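Local coordinates for protein branched-chain amino acid aminotransferase (Thermoproteus uzoniensis, PDB 5CE8) that uses pyridoxal 5'-phosphate to carry out transamination, probably exchanging amino groups between leucine, isoleucine or valine and 2-oxoglutarate, at residues E44-Y49 with L102-V107; H63-L68 with Y80-L85; I202-R207 with Y250-A255. All coordinates share one frame; numbering follows the deposited sequence.

From the N terminus, after three short strands and a helix, segment 44-49 opens contact 1. Before that loop closes, helix 60-74 and the start of helix 82-95 meet in contact 2 (63-68 with 80-85). The chain then returns as strand 102-109 to complete contact 1, so contact 2 is nested within it. The two touch, their centres about 13 Å apart, and tie the helical pair to the middle of the seven-stranded antiparallel sheet. Contact 3 (202-207 with 250-255) follows in series and crosses neither. It closes a later loop in the mixed sheet, with its centre about 29 Å from that of contact 1 and about 34 Å from that of contact 2.

Contact 1: residues E44-Y49 with L102-V107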
loop_
_atom_site.group_PDB
_atom_site.type_symbol
_atom_site.label_atom_id
_atom_site.label_comp_id
_atom_site.label_asym_id
_atom_site.label_seq_id
_atom_site.Cartn_x
_atom_site.Cartn_y
_atom_site.Cartn_z
ATOM N N GLU A 44 -13.587 3.225 -28.163
ATOM C CA GLU A 44 -13.223 4.632 -28.364
ATOM C C GLU A 44 -14.422 5.557 -28.308
ATOM O O GLU A 44 -15.594 5.140 -28.327
ATOM C CB GLU A 44 -12.554 4.839 -29.711
ATOM C CG GLU A 44 -11.051 4.627 -29.707
ATOM C CD GLU A 44 -10.315 5.565 -28.762
ATOM O OE1 GLU A 44 -9.300 5.132 -28.201
ATOM O OE2 GLU A 44 -10.826 6.678 -28.578
ATOM N N GLY A 45 -14.139 6.851 -28.298
ATOM C CA GLY A 45 -15.195 7.866 -28.301
ATOM C C GLY A 45 -14.656 8.930 -29.217
ATOM O O GLY A 45 -13.489 9.307 -29.076
ATOM N N ILE A 46 -15.427 9.258 -30.246
ATOM C CA ILE A 46 -14.970 10.234 -31.227
ATOM C C ILE A 46 -16.118 11.140 -31.511
ATOM O O ILE A 46 -17.230 10.657 -31.708
ATOM C CB ILE A 46 -14.519 9.624 -32.526
ATOM C CG1 ILE A 46 -13.482 8.507 -32.262
ATOM C CG2 ILE A 46 -13.995 10.730 -33.461
ATOM C CD1 ILE A 46 -13.088 7.629 -33.496
ATOM N N ARG A 47 -15.847 12.439 -31.563
ATOM C CA ARG A 47 -16.892 13.372 -31.999
ATOM C C ARG A 47 -16.732 13.913 -33.395
ATOM O O ARG A 47 -15.636 14.030 -33.914
ATOM C CB ARG A 47 -17.016 14.543 -31.019
ATOM C CG ARG A 47 -17.833 14.206 -29.798
ATOM C CD ARG A 47 -17.769 15.297 -28.758
ATOM N NE ARG A 47 -18.905 16.084 -29.012
ATOM C CZ ARG A 47 -19.844 16.427 -28.163
ATOM N NH1 ARG A 47 -19.761 16.212 -26.845
ATOM N NH2 ARG A 47 -20.865 17.094 -28.699
ATOM N N ALA A 48 -17.878 14.290 -33.975
ATOM C CA ALA A 48 -17.900 14.992 -35.221
ATOM C C ALA A 48 -18.702 16.160 -34.942
ATOM O O ALA A 48 -19.720 16.060 -34.280
ATOM C CB ALA A 48 -18.566 14.169 -36.293
ATOM N N TYR A 49 -18.268 17.284 -35.489
ATOM C CA TYR A 49 -18.976 18.517 -35.304
ATOM C C TYR A 49 -19.361 19.218 -36.665
ATOM O O TYR A 49 -18.563 19.348 -37.586
ATOM C CB TYR A 49 -18.091 19.472 -34.577
ATOM C CG TYR A 49 -17.727 19.146 -33.154
ATOM C CD1 TYR A 49 -18.472 19.677 -32.107
ATOM C CD2 TYR A 49 -16.580 18.447 -32.849
ATOM C CE1 TYR A 49 -18.126 19.481 -30.782
ATOM C CE2 TYR A 49 -16.204 18.263 -31.500
ATOM C CZ TYR A 49 -16.978 18.773 -30.492
ATOM O OH TYR A 49 -16.618 18.624 -29.177
ATOM N N LEU A 102 -22.241 14.594 -33.595
ATOM C CA LEU A 102 -22.293 13.166 -33.314
ATOM C C LEU A 102 -21.234 12.766 -32.295
ATOM O O LEU A 102 -20.221 13.437 -32.206
ATOM C CB LEU A 102 -21.952 12.382 -34.558
ATOM C CG LEU A 102 -22.748 12.571 -35.850
ATOM C CD1 LEU A 102 -22.124 11.678 -36.963
ATOM C CD2 LEU A 102 -24.240 12.334 -35.593
ATOM N N TYR A 103 -21.543 11.708 -31.558
ATOM C CA TYR A 103 -20.593 10.869 -30.860
ATOM C C TYR A 103 -20.549 9.546 -31.608
ATOM O O TYR A 103 -21.559 8.912 -31.877
ATOM C CB TYR A 103 -21.076 10.671 -29.451
ATOM C CG TYR A 103 -20.119 9.932 -28.573
ATOM C CD1 TYR A 103 -20.171 8.545 -28.482
ATOM C CD2 TYR A 103 -19.176 10.610 -27.811
ATOM C CE1 TYR A 103 -19.309 7.855 -27.672
ATOM C CE2 TYR A 103 -18.288 9.915 -26.987
ATOM C CZ TYR A 103 -18.404 8.551 -26.882
ATOM O OH TYR A 103 -17.493 7.828 -26.139
ATOM N N ILE A 104 -19.364 9.162 -31.987
ATOM C CA ILE A 104 -19.077 7.927 -32.680
ATOM C C ILE A 104 -18.386 6.882 -31.702
ATOM O O ILE A 104 -17.365 7.178 -31.035
ATOM C CB ILE A 104 -18.141 8.261 -33.845
ATOM C CG1 ILE A 104 -18.833 9.240 -34.874
ATOM C CG2 ILE A 104 -17.710 7.007 -34.581
ATOM C CD1 ILE A 104 -17.811 10.163 -35.524
ATOM N N ARG A 105 -18.979 5.715 -31.589
ATOM C CA ARG A 105 -18.438 4.649 -30.756
ATOM C C ARG A 105 -17.895 3.410 -31.515
ATOM O O ARG A 105 -18.725 2.553 -32.002
ATOM C CB ARG A 105 -19.555 4.140 -29.914
ATOM C CG ARG A 105 -19.169 2.931 -29.051
ATOM C CD ARG A 105 -17.969 3.071 -28.104
ATOM N NE ARG A 105 -17.954 4.180 -27.156
ATOM C CZ ARG A 105 -18.520 4.203 -25.959
ATOM N NH1 ARG A 105 -19.268 3.212 -25.455
ATOM N NH2 ARG A 105 -18.363 5.284 -25.236
ATOM N N PRO A 106 -16.564 3.323 -31.666
ATOM C CA PRO A 106 -15.938 2.090 -32.153
ATOM C C PRO A 106 -15.810 1.159 -30.983
ATOM O O PRO A 106 -15.312 1.587 -29.911
ATOM C CB PRO A 106 -14.563 2.515 -32.649
ATOM C CG PRO A 106 -14.578 3.908 -32.708
ATOM C CD PRO A 106 -15.692 4.463 -31.847
ATOM N N VAL A 107 -16.264 -0.084 -31.147
ATOM C CA VAL A 107 -16.151 -1.069 -30.179
ATOM C C VAL A 107 -15.576 -2.333 -30.795
ATOM O O VAL A 107 -16.066 -2.809 -31.796
ATOM C CB VAL A 107 -17.423 -1.337 -29.393
ATOM C CG1 VAL A 107 -18.594 -1.663 -30.243
ATOM C CG2 VAL A 107 -17.181 -2.392 -28.338
#
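Ile46 and Ile104 form an antiparallel hydrogen-bonded pair with CA atoms 4.9 Å apart, and the register continues through Arg47-Tyr103 to Ala48-Leu102, the short strand axes running at 150° to each other. Ile104 N reaches Ile46 O at 2.6 Å, and Ala48 and Leu102 bond reciprocally. Ahead of this regular part, Glu44 N still donates to Pro106 O over 3.0 Å.

One face of the pairing is apolar. Ile104 CD1 lies 4.1 Å from Ala48 CB, while the tip of Ile46 crosses the Pro106 ring at about a right angle. Pro106 CG also rests 3.7 Å from Glu44 CB. Helix 60-74 covers part of this face, with Leu60 on Ile46 and Met64 on Pro106.

The other face carries Arg47 and Tyr103. With CG anti to the backbone N (chi1 -174°), the Tyr103 ring slants across toward the other strand, so that Ile46 N lies over one of its faces and its OH comes within 3.2 Å of Gly45 CA. Gly45 has no side chain to hold the phenol off. Arg105, bent at chi2 and chi3, curls back: its NH2 donates to Tyr103 OH at 2.8 Å (157°), near the guanidinium plane, and its NE makes a weak bond to Glu44 O. The remaining nitrogen, NH1, is hydrogen-bonded to Asn37 and Tyr38 of the second subunit.

The Glu44 carboxylate leads away from strand 102-109, with OE2 hydrogen-bonded to His63 ND1 and OE1 in a salt bridge with Arg66 NE. Two neighbouring strands of the antiparallel sheet in a class IV aminotransferase thus hold a second-shell acid, Glu44, behind two residues of the pyridoxal phosphate site.

Contact 2: residues H63-L68 with Y80-L85. With PLP (pyridoxal-5'-phosphate), chain D.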
loop_
_atom_site.group_PDB
_atom_site.type_symbol
_atom_site.label_atom_id
_atom_site.label_comp_id
_atom_site.label_asym_id
_atom_site.label_seq_id
_atom_site.Cartn_x
_atom_site.Cartn_y
_atom_site.Cartn_z
ATOM N N HIS A 63 -7.629 8.629 -32.658
ATOM C CA HIS A 63 -8.523 7.752 -31.931
ATOM C C HIS A 63 -8.415 6.329 -32.385
ATOM O O HIS A 63 -8.449 5.420 -31.566
ATOM C CB HIS A 63 -9.969 8.250 -31.981
ATOM C CG HIS A 63 -10.232 9.348 -30.998
ATOM N ND1 HIS A 63 -10.556 9.079 -29.681
ATOM C CD2 HIS A 63 -10.174 10.706 -31.109
ATOM C CE1 HIS A 63 -10.752 10.224 -29.037
ATOM N NE2 HIS A 63 -10.491 11.222 -29.863
ATOM N N MET A 64 -8.400 6.136 -33.701
ATOM C CA MET A 64 -8.176 4.821 -34.194
ATOM C C MET A 64 -6.794 4.259 -33.891
ATOM O O MET A 64 -6.683 3.060 -33.596
ATOM C CB MET A 64 -8.501 4.716 -35.649
ATOM C CG MET A 64 -10.043 5.004 -35.936
ATOM S SD MET A 64 -11.097 3.993 -34.883
ATOM C CE MET A 64 -12.678 4.411 -35.604
ATOM N N GLU A 65 -5.743 5.056 -33.945
ATOM C CA GLU A 65 -4.429 4.551 -33.504
ATOM C C GLU A 65 -4.493 4.076 -32.054
ATOM O O GLU A 65 -3.934 3.067 -31.698
ATOM C CB GLU A 65 -3.367 5.606 -33.787
ATOM C CG GLU A 65 -3.133 5.690 -35.316
ATOM C CD GLU A 65 -1.944 6.534 -35.760
ATOM O OE1 GLU A 65 -1.296 7.170 -34.878
ATOM O OE2 GLU A 65 -1.627 6.541 -37.014
ATOM N N ARG A 66 -5.201 4.831 -31.206
ATOM C CA ARG A 66 -5.282 4.508 -29.796
ATOM C C ARG A 66 -6.140 3.236 -29.557
ATOM O O ARG A 66 -5.777 2.450 -28.678
ATOM C CB ARG A 66 -5.824 5.690 -28.914
ATOM C CG ARG A 66 -5.806 5.351 -27.487
ATOM C CD ARG A 66 -6.281 6.470 -26.579
ATOM N NE ARG A 66 -7.689 6.782 -26.752
ATOM C CZ ARG A 66 -8.304 7.848 -26.198
ATOM N NH1 ARG A 66 -7.634 8.681 -25.429
ATOM N NH2 ARG A 66 -9.611 8.059 -26.382
ATOM N N LEU A 67 -7.220 3.032 -30.332
ATOM C CA LEU A 67 -7.971 1.732 -30.270
ATOM C C LEU A 67 -7.039 0.512 -30.389
ATOM O O LEU A 67 -7.181 -0.510 -29.654
ATOM C CB LEU A 67 -9.032 1.634 -31.405
ATOM C CG LEU A 67 -10.169 0.590 -31.278
ATOM C CD1 LEU A 67 -11.276 1.010 -30.265
ATOM C CD2 LEU A 67 -10.799 0.215 -32.572
ATOM N N LEU A 68 -6.266 0.550 -31.460
ATOM C CA LEU A 68 -5.242 -0.431 -31.770
ATOM C C LEU A 68 -4.176 -0.597 -30.633
ATOM O O LEU A 68 -3.769 -1.737 -30.358
ATOM C CB LEU A 68 -4.544 -0.038 -33.069
ATOM C CG LEU A 68 -5.049 -0.687 -34.360
ATOM C CD1 LEU A 68 -6.524 -0.922 -34.285
ATOM C CD2 LEU A 68 -4.654 0.119 -35.570
ATOM N N TYR A 80 -7.787 -4.883 -38.396
ATOM C CA TYR A 80 -7.951 -3.703 -39.229
ATOM C C TYR A 80 -6.918 -2.683 -38.894
ATOM O O TYR A 80 -6.538 -2.524 -37.732
ATOM C CB TYR A 80 -9.287 -3.070 -38.954
ATOM C CG TYR A 80 -10.459 -3.886 -39.397
ATOM C CD1 TYR A 80 -10.800 -3.966 -40.760
ATOM C CD2 TYR A 80 -11.222 -4.621 -38.472
ATOM C CE1 TYR A 80 -11.908 -4.711 -41.161
ATOM C CE2 TYR A 80 -12.300 -5.367 -38.872
ATOM C CZ TYR A 80 -12.654 -5.412 -40.209
ATOM O OH TYR A 80 -13.735 -6.191 -40.619
ATOM N N THR A 81 -6.530 -1.886 -39.871
ATOM C CA THR A 81 -5.584 -0.803 -39.545
ATOM C C THR A 81 -6.371 0.441 -39.117
ATOM O O THR A 81 -7.609 0.568 -39.255
ATOM C CB THR A 81 -4.741 -0.489 -40.755
ATOM O OG1 THR A 81 -5.659 -0.051 -41.766
ATOM C CG2 THR A 81 -4.007 -1.711 -41.202
ATOM N N ALA A 82 -5.618 1.380 -38.615
ATOM C CA ALA A 82 -6.138 2.681 -38.225
ATOM C C ALA A 82 -6.843 3.332 -39.384
ATOM O O ALA A 82 -7.894 3.952 -39.243
ATOM C CB ALA A 82 -4.978 3.551 -37.803
ATOM N N GLU A 83 -6.217 3.181 -40.543
ATOM C CA GLU A 83 -6.618 3.829 -41.765
ATOM C C GLU A 83 -7.933 3.249 -42.217
ATOM O O GLU A 83 -8.873 3.991 -42.424
ATOM C CB GLU A 83 -5.472 3.679 -42.809
ATOM C CG GLU A 83 -5.880 3.621 -44.285
ATOM C CD GLU A 83 -5.219 4.705 -45.087
ATOM O OE1 GLU A 83 -4.321 4.387 -45.898
ATOM O OE2 GLU A 83 -5.614 5.860 -44.836
ATOM N N GLU A 84 -8.028 1.914 -42.270
ATOM C CA GLU A 84 -9.272 1.237 -42.505
ATOM C C GLU A 84 -10.434 1.686 -41.586
ATOM O O GLU A 84 -11.641 1.908 -42.013
ATOM C CB GLU A 84 -9.030 -0.264 -42.360
ATOM C CG GLU A 84 -8.370 -0.835 -43.628
ATOM C CD GLU A 84 -7.948 -2.303 -43.521
ATOM O OE1 GLU A 84 -7.876 -2.967 -44.563
ATOM O OE2 GLU A 84 -7.680 -2.801 -42.426
ATOM N N LEU A 85 -10.124 1.724 -40.297
ATOM C CA LEU A 85 -11.178 2.090 -39.353
ATOM C C LEU A 85 -11.569 3.500 -39.546
ATOM O O LEU A 85 -12.776 3.839 -39.472
ATOM C CB LEU A 85 -10.718 1.816 -37.903
ATOM C CG LEU A 85 -10.473 0.335 -37.663
ATOM C CD1 LEU A 85 -9.711 0.186 -36.354
ATOM C CD2 LEU A 85 -11.754 -0.484 -37.708
HETATM N N1 PLP D . -10.558 9.170 -18.819
HETATM C C2 PLP D . -10.947 7.909 -18.979
HETATM C C2A PLP D . -10.972 6.959 -17.820
HETATM C C3 PLP D . -11.455 7.440 -20.261
HETATM O O3 PLP D . -11.948 6.144 -20.383
HETATM C C4 PLP D . -11.469 8.398 -21.401
HETATM C C4A PLP D . -11.954 8.023 -22.786
HETATM C C5 PLP D . -10.972 9.770 -21.095
HETATM C C6 PLP D . -10.542 10.056 -19.769
HETATM C C5A PLP D . -10.961 10.914 -22.069
HETATM O O4P PLP D . -10.267 10.610 -23.225
HETATM P P PLP D . -10.583 11.426 -24.537
HETATM O O1P PLP D . -12.101 11.281 -24.900
HETATM O O2P PLP D . -10.053 12.779 -24.330
HETATM O O3P PLP D . -9.879 10.756 -25.684
#
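Tyr80 meets Leu68 through its backbone: Tyr80 O lies 3.8 Å from Leu68 CD1, whereas the phenol ring leads away and packs edge-to-face with Trp16. Thr81 follows at the N-cap of helix 82-95. Its OG1 accepts from Glu84 N over 3.1 Å, and its own N donates back to Glu84 OE2 over 2.9 Å, a reciprocal pair that defines a capping box. The box gives the N-H groups of Thr81 and Glu84 side-chain acceptors and holds Glu84 OE2, which is met on its anti side.

Ala82 comes next and brings the helix start closest to its partner. Leu68 CD2 sits 3.4 Å from Ala82 N, and Ala82 CB is flanked by that same methyl and by Glu65 CG, the latter 3.8 Å away. Met64 CB meanwhile rests against Ala82 O. With no hydrogen bond between the segments, the join between consecutive helices, 60-74 and 82-95, rests on van der Waals packing, largely of apolar side chains and partly against the backbone of the helix start. Glu83 turns away and forms a salt bridge to Arg61, two residues ahead of His63 on helix 60-74.

Leu85 carries the packing into the interior. Met64, bent at chi2 (-52°), brings SD to 3.7 Å from Leu85 CB, the two side chains crossing obliquely. Leu85 CD1 touches Leu67 CD2 at 3.9 Å, at about a right angle, and also meets Leu68 CD1. From the opposite side of helix 60-74, Arg66 extends to pyridoxal phosphate, its guanidinium edge facing the phosphate: NH2 donates to O3P at 2.8 Å (143°) and NH1 adds a weak bond to the same oxygen. Tyr167, Ile223, Thr224 and Thr260 also hydrogen-bond the cofactor.

Contact 3: residues I202-R207 with Y250-A255; sequences IFIVRR and YAADEA
A classic beta bulge, in which Asp253 and Glu254 both face Val205, begins the antiparallel pairing of strand 254-259 with strand 201-206 in the mixed sheet. Val205 N donates to Glu254 O at 2.8 Å, the bond nearly straight at hydrogen although the donor stands 47° out of the carbonyl plane. Val205 O is shared, as expected at a bulge, by two weak bonds: one from Asp253 N at 3.1 Å and a longer one from Glu254 N at 3.5 Å. Beyond the bulge the register is regular, with Ile204 and Ala255 as a non-hydrogen-bonded pair whose CA atoms lie 4.2 Å apart.

Ile204 has CG1 between the backbone N and the carbonyl carbon (chi1 65°), which sets CG2 beside the backbone N and 4.1 Å from Ala255 CB. Its CB faces Ala252 CB. On the other face, Val205 and Glu254 lie side by side and point the same way, with Val205 CB 4.0 Å from Glu254 CG. The aliphatic part of Glu254 does the packing, while its carboxylate is hydrogen-bonded to Thr281 OG1 and Ile280 N at the start of helix 279-292.

Asp253 OD2 accepts from Arg207 N at 2.7 Å (158°), nearly along its C-O axis, so a side chain takes over where the backbone pairing ends. The neighbouring Arg206 and Arg207 guanidinium groups, set partly face to face, each form a salt bridge with Glu221 of the third subunit. These contacts imply that the bulge gives Val205 O two weak donors, and that the Asp253 carboxylate, beside it, holds the N-H of Arg207 just past the strand end; the shared Glu221 probably eases the repulsion between the two arginines.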
loop_
_atom_site.group_PDB
_atom_site.type_symbol
_atom_site.label_atom_id
_atom_site.label_comp_id
_atom_site.label_asym_id
_atom_site.label_seq_id
_atom_site.Cartn_x
_atom_site.Cartn_y
_atom_site.Cartn_z
ATOM N N ILE A 202 -8.665 15.368 -15.738
ATOM C CA ILE A 202 -8.860 16.512 -14.801
ATOM C C ILE A 202 -7.663 17.457 -14.906
ATOM O O ILE A 202 -6.500 17.010 -15.023
ATOM C CB ILE A 202 -8.878 16.069 -13.320
ATOM C CG1 ILE A 202 -9.860 14.948 -13.137
ATOM C CG2 ILE A 202 -9.284 17.206 -12.353
ATOM C CD1 ILE A 202 -9.970 14.425 -11.708
ATOM N N PHE A 203 -7.957 18.775 -14.850
ATOM C CA PHE A 203 -6.962 19.832 -14.808
ATOM C C PHE A 203 -7.252 20.800 -13.651
ATOM O O PHE A 203 -8.397 21.195 -13.407
ATOM C CB PHE A 203 -6.962 20.640 -16.144
ATOM C CG PHE A 203 -6.252 19.992 -17.272
ATOM C CD1 PHE A 203 -6.916 19.089 -18.077
ATOM C CD2 PHE A 203 -5.008 20.439 -17.685
ATOM C CE1 PHE A 203 -6.325 18.492 -19.155
ATOM C CE2 PHE A 203 -4.410 19.832 -18.814
ATOM C CZ PHE A 203 -5.059 18.856 -19.531
ATOM N N ILE A 204 -6.225 21.257 -12.938
ATOM C CA ILE A 204 -6.494 22.389 -12.073
ATOM C C ILE A 204 -5.690 23.607 -12.519
ATOM O O ILE A 204 -4.734 23.455 -13.162
ATOM C CB ILE A 204 -6.236 22.035 -10.591
ATOM C CG1 ILE A 204 -4.757 21.735 -10.363
ATOM C CG2 ILE A 204 -7.192 20.893 -10.177
ATOM C CD1 ILE A 204 -4.422 21.599 -8.889
ATOM N N VAL A 205 -6.035 24.792 -12.018
ATOM C CA VAL A 205 -5.144 25.940 -12.121
ATOM C C VAL A 205 -4.768 26.351 -10.714
ATOM O O VAL A 205 -5.545 26.488 -9.866
ATOM C CB VAL A 205 -5.649 27.097 -12.914
ATOM C CG1 VAL A 205 -4.599 28.133 -13.131
ATOM C CG2 VAL A 205 -6.099 26.686 -14.293
ATOM N N ARG A 206 -3.496 26.515 -10.490
ATOM C CA ARG A 206 -3.042 26.774 -9.142
ATOM C C ARG A 206 -1.979 27.788 -9.367
ATOM O O ARG A 206 -0.902 27.466 -9.875
ATOM C CB ARG A 206 -2.507 25.518 -8.526
ATOM C CG ARG A 206 -1.854 25.678 -7.172
ATOM C CD ARG A 206 -1.445 24.316 -6.639
ATOM N NE ARG A 206 -0.923 24.489 -5.283
ATOM C CZ ARG A 206 0.275 24.984 -5.029
ATOM N NH1 ARG A 206 1.082 25.318 -6.028
ATOM N NH2 ARG A 206 0.683 25.130 -3.775
ATOM N N ARG A 207 -2.292 29.033 -8.962
ATOM C CA ARG A 207 -1.284 30.130 -9.004
ATOM C C ARG A 207 -0.663 30.280 -10.406
ATOM O O ARG A 207 0.578 30.339 -10.596
ATOM C CB ARG A 207 -0.147 29.846 -8.018
ATOM C CG ARG A 207 -0.604 29.485 -6.658
ATOM C CD ARG A 207 0.478 29.577 -5.578
ATOM N NE ARG A 207 -0.223 29.010 -4.410
ATOM C CZ ARG A 207 0.320 28.517 -3.306
ATOM N NH1 ARG A 207 1.626 28.548 -3.148
ATOM N NH2 ARG A 207 -0.465 27.981 -2.356
ATOM N N TYR A 250 -9.208 21.246 -3.616
ATOM C CA TYR A 250 -10.002 22.051 -2.673
ATOM C C TYR A 250 -9.597 23.522 -2.727
ATOM O O TYR A 250 -10.459 24.383 -2.543
ATOM C CB TYR A 250 -9.827 21.495 -1.271
ATOM C CG TYR A 250 -10.642 20.252 -0.871
ATOM C CD1 TYR A 250 -11.358 19.471 -1.812
ATOM C CD2 TYR A 250 -10.660 19.860 0.412
ATOM C CE1 TYR A 250 -12.079 18.341 -1.413
ATOM C CE2 TYR A 250 -11.308 18.751 0.842
ATOM C CZ TYR A 250 -12.084 18.016 -0.087
ATOM O OH TYR A 250 -12.731 16.926 0.385
ATOM N N ALA A 251 -8.292 23.773 -2.805
ATOM C CA ALA A 251 -7.614 25.072 -2.846
ATOM C C ALA A 251 -7.344 25.632 -4.214
ATOM O O ALA A 251 -6.756 26.686 -4.353
ATOM C CB ALA A 251 -6.279 24.949 -2.103
ATOM N N ALA A 252 -7.672 24.922 -5.284
ATOM C CA ALA A 252 -7.381 25.438 -6.600
ATOM C C ALA A 252 -8.079 26.757 -6.894
ATOM O O ALA A 252 -9.191 26.971 -6.448
ATOM C CB ALA A 252 -7.843 24.430 -7.716
ATOM N N ASP A 253 -7.435 27.580 -7.711
ATOM C CA ASP A 253 -8.056 28.749 -8.338
ATOM C C ASP A 253 -9.125 28.399 -9.339
ATOM O O ASP A 253 -10.131 29.098 -9.445
ATOM C CB ASP A 253 -6.976 29.624 -9.006
ATOM C CG ASP A 253 -5.904 30.094 -7.989
ATOM O OD1 ASP A 253 -6.285 30.341 -6.836
ATOM O OD2 ASP A 253 -4.705 30.158 -8.328
ATOM N N GLU A 254 -8.949 27.261 -9.986
ATOM C CA GLU A 254 -9.883 26.737 -11.017
ATOM C C GLU A 254 -9.634 25.285 -11.214
ATOM O O GLU A 254 -8.558 24.750 -10.858
ATOM C CB GLU A 254 -9.738 27.342 -12.466
ATOM C CG GLU A 254 -9.324 28.753 -12.651
ATOM C CD GLU A 254 -9.190 29.139 -14.113
ATOM O OE1 GLU A 254 -10.006 28.656 -14.985
ATOM O OE2 GLU A 254 -8.307 29.997 -14.354
ATOM N N ALA A 255 -10.638 24.649 -11.810
ATOM C CA ALA A 255 -10.641 23.204 -12.127
ATOM C C ALA A 255 -11.608 22.905 -13.239
ATOM O O ALA A 255 -12.623 23.595 -13.427
ATOM C CB ALA A 255 -10.986 22.334 -10.916
#